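Local coordinates for protein putative triphosphoribosyl-dephospho-coA synthase (Archaeoglobus fulgidus DSM 4304, PDB 3H9P) that is of unproven function but probably binds ATP and may make the triphosphoribosyl-dephospho-CoA precursor of a prosthetic group, at residues V174-Y179 against E213-L218; T203-K208 against D219-K224. All coordinates share one frame; numbering follows the deposited sequence.

Contact 1: V174-Y179 against E213-L218; sequences VVELYY and EERKEL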
loop_
_atom_site.group_PDB
_atom_site.type_symbol
_atom_site.label_atom_id
_atom_site.label_comp_id
_atom_site.label_asym_id
_atom_site.label_seq_id
_atom_site.Cartn_x
_atom_site.Cartn_y
_atom_site.Cartn_z
ATOM N N VAL A 174 19.676 -6.931 22.955
ATOM C CA VAL A 174 19.238 -6.770 21.562
ATOM C C VAL A 174 18.114 -7.759 21.244
ATOM O O VAL A 174 17.139 -7.399 20.573
ATOM C CB VAL A 174 20.392 -6.922 20.529
ATOM C CG1 VAL A 174 19.829 -6.978 19.098
ATOM C CG2 VAL A 174 21.363 -5.767 20.638
ATOM N N VAL A 175 18.249 -8.990 21.748
ATOM C CA VAL A 175 17.194 -9.991 21.648
ATOM C C VAL A 175 15.945 -9.507 22.373
ATOM O O VAL A 175 14.856 -9.452 21.794
ATOM C CB VAL A 175 17.627 -11.336 22.264
ATOM C CG1 VAL A 175 16.517 -12.377 22.116
ATOM C CG2 VAL A 175 18.901 -11.809 21.607
ATOM N N GLU A 176 16.089 -9.147 23.641
ATOM C CA GLU A 176 14.933 -8.621 24.330
ATOM C C GLU A 176 14.286 -7.479 23.538
ATOM O O GLU A 176 13.073 -7.466 23.410
ATOM C CB GLU A 176 15.207 -8.270 25.792
ATOM C CG GLU A 176 15.593 -9.482 26.666
ATOM C CD GLU A 176 14.713 -10.729 26.483
ATOM O OE1 GLU A 176 13.513 -10.623 26.201
ATOM O OE2 GLU A 176 15.230 -11.845 26.631
ATOM N N LEU A 177 15.082 -6.570 22.970
ATOM C CA LEU A 177 14.511 -5.503 22.127
ATOM C C LEU A 177 13.684 -6.078 20.995
ATOM O O LEU A 177 12.556 -5.673 20.779
ATOM C CB LEU A 177 15.567 -4.546 21.550
ATOM C CG LEU A 177 14.942 -3.417 20.672
ATOM C CD1 LEU A 177 13.745 -2.688 21.359
ATOM C CD2 LEU A 177 15.924 -2.379 20.204
ATOM N N TYR A 178 14.247 -7.040 20.280
ATOM C CA TYR A 178 13.592 -7.598 19.117
ATOM C C TYR A 178 12.213 -8.157 19.473
ATOM O O TYR A 178 11.218 -7.867 18.785
ATOM C CB TYR A 178 14.489 -8.655 18.463
ATOM C CG TYR A 178 13.844 -9.365 17.307
ATOM C CD1 TYR A 178 13.743 -8.749 16.056
ATOM C CD2 TYR A 178 13.327 -10.655 17.463
ATOM C CE1 TYR A 178 13.137 -9.423 14.962
ATOM C CE2 TYR A 178 12.724 -11.319 16.417
ATOM C CZ TYR A 178 12.628 -10.707 15.163
ATOM O OH TYR A 178 12.033 -11.380 14.120
ATOM N N TYR A 179 12.132 -8.948 20.540
ATOM C CA TYR A 179 10.828 -9.526 20.906
ATOM C C TYR A 179 9.820 -8.492 21.405
ATOM O O TYR A 179 8.617 -8.566 21.080
ATOM C CB TYR A 179 10.953 -10.781 21.787
ATOM C CG TYR A 179 11.545 -11.954 21.000
ATOM C CD1 TYR A 179 10.723 -12.821 20.272
ATOM C CD2 TYR A 179 12.923 -12.169 20.960
ATOM C CE1 TYR A 179 11.252 -13.883 19.538
ATOM C CE2 TYR A 179 13.468 -13.237 20.230
ATOM C CZ TYR A 179 12.619 -14.082 19.508
ATOM O OH TYR A 179 13.142 -15.135 18.770
ATOM N N GLU A 213 13.148 -21.706 24.304
ATOM C CA GLU A 213 12.447 -22.750 23.567
ATOM C C GLU A 213 11.216 -22.175 22.865
ATOM O O GLU A 213 11.021 -22.393 21.663
ATOM C CB GLU A 213 12.049 -23.912 24.476
ATOM C CG GLU A 213 12.019 -25.291 23.791
ATOM C CD GLU A 213 11.542 -25.280 22.326
ATOM O OE1 GLU A 213 10.631 -24.499 21.975
ATOM O OE2 GLU A 213 12.079 -26.061 21.513
ATOM N N GLU A 214 10.396 -21.438 23.617
ATOM C CA GLU A 214 9.223 -20.788 23.053
ATOM C C GLU A 214 9.616 -19.906 21.872
ATOM O O GLU A 214 8.903 -19.849 20.872
ATOM C CB GLU A 214 8.478 -19.978 24.117
ATOM C CG GLU A 214 7.663 -20.836 25.064
ATOM C CD GLU A 214 7.255 -20.109 26.336
ATOM O OE1 GLU A 214 7.961 -19.165 26.763
ATOM O OE2 GLU A 214 6.217 -20.478 26.915
ATOM N N ARG A 215 10.772 -19.258 21.969
ATOM C CA ARG A 215 11.233 -18.363 20.903
ATOM C C ARG A 215 11.698 -19.069 19.610
ATOM O O ARG A 215 11.498 -18.559 18.494
ATOM C CB ARG A 215 12.278 -17.383 21.447
ATOM C CG ARG A 215 11.649 -16.358 22.376
ATOM C CD ARG A 215 12.668 -15.517 23.145
ATOM N NE ARG A 215 11.981 -14.385 23.740
ATOM C CZ ARG A 215 12.529 -13.425 24.485
ATOM N NH1 ARG A 215 13.833 -13.414 24.788
ATOM N NH2 ARG A 215 11.735 -12.457 24.949
ATOM N N LYS A 216 12.302 -20.241 19.747
ATOM C CA LYS A 216 12.706 -21.001 18.573
ATOM C C LYS A 216 11.477 -21.548 17.851
ATOM O O LYS A 216 11.361 -21.438 16.624
ATOM C CB LYS A 216 13.639 -22.121 18.979
ATOM C CG LYS A 216 13.813 -23.187 17.928
ATOM C CD LYS A 216 14.884 -22.823 16.894
ATOM C CE LYS A 216 15.694 -24.089 16.517
ATOM N NZ LYS A 216 16.684 -24.473 17.565
ATOM N N GLU A 217 10.563 -22.128 18.624
ATOM C CA GLU A 217 9.266 -22.551 18.124
ATOM C C GLU A 217 8.743 -21.503 17.167
ATOM O O GLU A 217 8.549 -21.772 15.983
ATOM C CB GLU A 217 8.293 -22.651 19.287
ATOM C CG GLU A 217 7.423 -23.874 19.291
ATOM C CD GLU A 217 6.804 -24.103 20.657
ATOM O OE1 GLU A 217 6.786 -23.133 21.461
ATOM O OE2 GLU A 217 6.343 -25.232 20.930
ATOM N N LEU A 218 8.553 -20.295 17.690
ATOM C CA LEU A 218 8.012 -19.200 16.919
ATOM C C LEU A 218 8.852 -18.956 15.688
ATOM O O LEU A 218 8.317 -18.882 14.588
ATOM C CB LEU A 218 7.896 -17.930 17.757
ATOM C CG LEU A 218 7.376 -16.671 17.047
ATOM C CD1 LEU A 218 5.998 -16.859 16.413
ATOM C CD2 LEU A 218 7.322 -15.514 18.049
#

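Contact 2: T203-K208 against D219-K224; sequences TEWAEK and DEKLLK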
loop_
_atom_site.group_PDB
_atom_site.type_symbol
_atom_site.label_atom_id
_atom_site.label_comp_id
_atom_site.label_asym_id
_atom_site.label_seq_id
_atom_site.Cartn_x
_atom_site.Cartn_y
_atom_site.Cartn_z
ATOM N N THR A 203 2.198 -10.637 16.905
ATOM C CA THR A 203 2.361 -9.843 18.105
ATOM C C THR A 203 1.901 -10.663 19.308
ATOM O O THR A 203 2.599 -10.701 20.319
ATOM C CB THR A 203 1.670 -8.502 18.027
ATOM O OG1 THR A 203 0.269 -8.716 18.005
ATOM C CG2 THR A 203 2.099 -7.757 16.763
ATOM N N GLU A 204 0.794 -11.391 19.168
ATOM C CA GLU A 204 0.268 -12.195 20.289
ATOM C C GLU A 204 1.151 -13.389 20.624
ATOM O O GLU A 204 1.279 -13.756 21.811
ATOM C CB GLU A 204 -1.176 -12.636 20.044
ATOM C CG GLU A 204 -2.103 -11.440 19.933
ATOM C CD GLU A 204 -3.479 -11.771 19.380
ATOM O OE1 GLU A 204 -3.625 -12.841 18.761
ATOM O OE2 GLU A 204 -4.411 -10.948 19.561
ATOM N N TRP A 205 1.739 -13.996 19.586
ATOM C CA TRP A 205 2.635 -15.133 19.804
ATOM C C TRP A 205 3.927 -14.619 20.374
ATOM O O TRP A 205 4.496 -15.232 21.279
ATOM C CB TRP A 205 2.928 -15.902 18.517
ATOM C CG TRP A 205 1.713 -16.504 17.867
ATOM C CD1 TRP A 205 0.552 -16.896 18.485
ATOM C CD2 TRP A 205 1.542 -16.788 16.476
ATOM N NE1 TRP A 205 -0.334 -17.386 17.559
ATOM C CE2 TRP A 205 0.248 -17.336 16.318
ATOM C CE3 TRP A 205 2.356 -16.641 15.348
ATOM C CZ2 TRP A 205 -0.248 -17.749 15.065
ATOM C CZ3 TRP A 205 1.855 -17.023 14.107
ATOM C CH2 TRP A 205 0.566 -17.568 13.976
ATOM N N ALA A 206 4.382 -13.469 19.860
ATOM C CA ALA A 206 5.607 -12.865 20.381
ATOM C C ALA A 206 5.469 -12.583 21.864
ATOM O O ALA A 206 6.383 -12.883 22.609
ATOM C CB ALA A 206 6.029 -11.584 19.603
ATOM N N GLU A 207 4.343 -12.025 22.303
ATOM C CA GLU A 207 4.268 -11.598 23.712
ATOM C C GLU A 207 4.202 -12.809 24.635
ATOM O O GLU A 207 4.409 -12.699 25.822
ATOM C CB GLU A 207 3.114 -10.621 23.985
ATOM C CG GLU A 207 1.740 -11.175 23.745
ATOM C CD GLU A 207 0.633 -10.141 23.940
ATOM O OE1 GLU A 207 0.939 -8.978 24.299
ATOM O OE2 GLU A 207 -0.556 -10.508 23.769
ATOM N N LYS A 208 3.930 -13.972 24.066
ATOM C CA LYS A 208 3.840 -15.161 24.884
ATOM C C LYS A 208 5.065 -16.030 24.685
ATOM O O LYS A 208 5.211 -17.055 25.359
ATOM C CB LYS A 208 2.520 -15.915 24.621
ATOM C CG LYS A 208 1.336 -15.258 25.329
ATOM C CD LYS A 208 0.003 -15.978 25.119
ATOM C CE LYS A 208 -0.709 -15.482 23.853
ATOM N NZ LYS A 208 -0.969 -13.994 23.868
ATOM N N ASP A 219 10.165 -18.865 15.860
ATOM C CA ASP A 219 11.030 -18.565 14.732
ATOM C C ASP A 219 10.790 -19.581 13.647
ATOM O O ASP A 219 10.619 -19.222 12.476
ATOM C CB ASP A 219 12.496 -18.576 15.155
ATOM C CG ASP A 219 12.900 -17.306 15.877
ATOM O OD1 ASP A 219 12.225 -16.269 15.653
ATOM O OD2 ASP A 219 13.869 -17.343 16.674
ATOM N N GLU A 220 10.722 -20.846 14.053
ATOM C CA GLU A 220 10.508 -21.934 13.116
ATOM C C GLU A 220 9.115 -21.956 12.488
ATOM O O GLU A 220 8.939 -22.503 11.385
ATOM C CB GLU A 220 10.818 -23.278 13.763
ATOM C CG GLU A 220 11.333 -24.266 12.776
ATOM C CD GLU A 220 11.151 -25.699 13.233
ATOM O OE1 GLU A 220 11.594 -26.029 14.363
ATOM O OE2 GLU A 220 10.559 -26.486 12.454
ATOM N N LYS A 221 8.132 -21.388 13.187
ATOM C CA LYS A 221 6.786 -21.315 12.615
ATOM C C LYS A 221 6.733 -20.252 11.521
ATOM O O LYS A 221 6.196 -20.483 10.434
ATOM C CB LYS A 221 5.724 -21.043 13.671
ATOM C CG LYS A 221 4.312 -21.273 13.122
ATOM C CD LYS A 221 3.315 -20.178 13.569
ATOM C CE LYS A 221 1.941 -20.427 12.964
ATOM N NZ LYS A 221 1.782 -21.848 12.527
ATOM N N LEU A 222 7.307 -19.095 11.844
ATOM C CA LEU A 222 7.506 -17.993 10.918
ATOM C C LEU A 222 8.249 -18.428 9.648
ATOM O O LEU A 222 7.869 -18.054 8.534
ATOM C CB LEU A 222 8.254 -16.871 11.645
ATOM C CG LEU A 222 7.409 -15.784 12.331
ATOM C CD1 LEU A 222 6.105 -16.311 12.926
ATOM C CD2 LEU A 222 8.209 -14.971 13.360
ATOM N N LEU A 223 9.294 -19.231 9.828
ATOM C CA LEU A 223 10.017 -19.816 8.703
ATOM C C LEU A 223 9.174 -20.792 7.871
ATOM O O LEU A 223 9.018 -20.590 6.664
ATOM C CB LEU A 223 11.314 -20.479 9.164
ATOM C CG LEU A 223 12.276 -20.811 8.023
ATOM C CD1 LEU A 223 12.714 -19.534 7.314
ATOM C CD2 LEU A 223 13.477 -21.588 8.533
ATOM N N LYS A 224 8.635 -21.841 8.490
ATOM C CA LYS A 224 7.796 -22.787 7.742
ATOM C C LYS A 224 6.653 -22.045 7.036
ATOM O O LYS A 224 6.263 -22.405 5.923
ATOM C CB LYS A 224 7.261 -23.904 8.639
ATOM C CG LYS A 224 8.299 -24.962 9.053
ATOM C CD LYS A 224 8.316 -26.227 8.119
ATOM C CE LYS A 224 8.533 -27.517 8.920
ATOM N NZ LYS A 224 8.211 -28.789 8.167
#

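Contact 1: V174-Y179 against E213-L218
Arg215 lies flat across one face of the Tyr179 ring and reaches past it to the carboxylate of Glu176. Helices 171-182 and 212-225, near the periphery of this all-helical chain, are well separated here, the segment axes 13.1 Å apart at 55°, so long side chains do the bridging. Arg215 runs extended from CG to NE: CD sits over the ring face, 3.9 Å from the Tyr179 ring centroid, whereas CZ lies past the rim, giving an off-centre cation-pi contact. Guanidinium and ring planes differ by only 7° in this offset (parallel-displaced) stack. At the guanidinium edge, NH1 and NH2 grip Glu176 end-on, Arg215 NH2 to Glu176 OE1 and NH1 to OE2 both at 2.8 Å. Each oxygen is approached on its syn side, though the carboxylate is turned 34° from the guanidinium plane. Glu176 starts out away from Arg215; its bend at chi2 brings the acid back. Val175 CG1 touches NH1 obliquely. Arg215 NE bonds to Ala209 O, and Glu176 OE2 has a second salt-bridge partner, Lys172. With three nitrogens engaged and a face on the tyrosine, the guanidinium is fixed in rotation, and two cations around Glu176 would be expected to favour its ionised form.

Contact 2: T203-K208 against D219-K224
This is a peripheral helix-helix contact in an all-helical fold, made by an indole ring and a lysine's aliphatic chain. It joins helix 196-208 to helix 212-225, two consecutive helices of one chain, and therefore belongs to a helical hairpin closed by a short turn. Its centre lies about 20 Å from the centre of the chain, and the two segments bury just 113 Å² between them. The backbones stay apart: the nearest CA atoms, those of Trp205 and Lys221, are 10.4 Å from each other, a gap spanned by side chains.

Trp205 supplies the larger share. Its CG stands anti to the carbonyl carbon (chi1 -61°), and the indole projects its six-membered ring toward helix 212-225. The Lys221 chain crosses the indole at about a right angle, and its last two methylenes do the touching: CE comes to 3.3 Å from Trp205 CH2, and CD to 3.5 Å from Trp205 CZ3. The approach of CE to the ring is oblique. With CG anti to the backbone N (chi1 -168°), the lysine chain leaves its helix toward the indole, and bends at chi2 and chi4 lay its end against the ring. Leu222 adds a looser apolar touch, its CD1 near the ring plane at the edge and 4.5 Å from Trp205 CZ3. All these cross-contacts are van der Waals in kind; the lysine contributes carbon, while its NZ has a long, weak ion pair with Asp225, one turn further along its own helix.

Tyr198, on the same helix as Trp205, packs edge-to-face with the indole and also touches Lys221 and Leu222, which links the two sides. Leu222 reaches Ile202 and Pro229 as well, whereas Ala206 packs on Leu182, which brings helix 171-182 against helix 196-208.

Helix 212-225 serves both contacts, whose centres are 8 Å apart: its 213-218 part meets helix 171-182 in contact 1, and its 219-224 part meets helix 196-208 in contact 2. Neither is a true core contact, since each mixes buried and exposed residues, and their centres lie about 19 and 20 Å from the centre of the chain. Contact 1 buries more, 244 Å² against 113 Å², and is built on charge and stacking; contact 2 relies on carbon packing. They meet where Leu218 CD1 lies 3.8 Å from Trp205 CE3 and Tyr179 OH lies 3.1 Å from Asp219 OD2. Together they place one helix against two others.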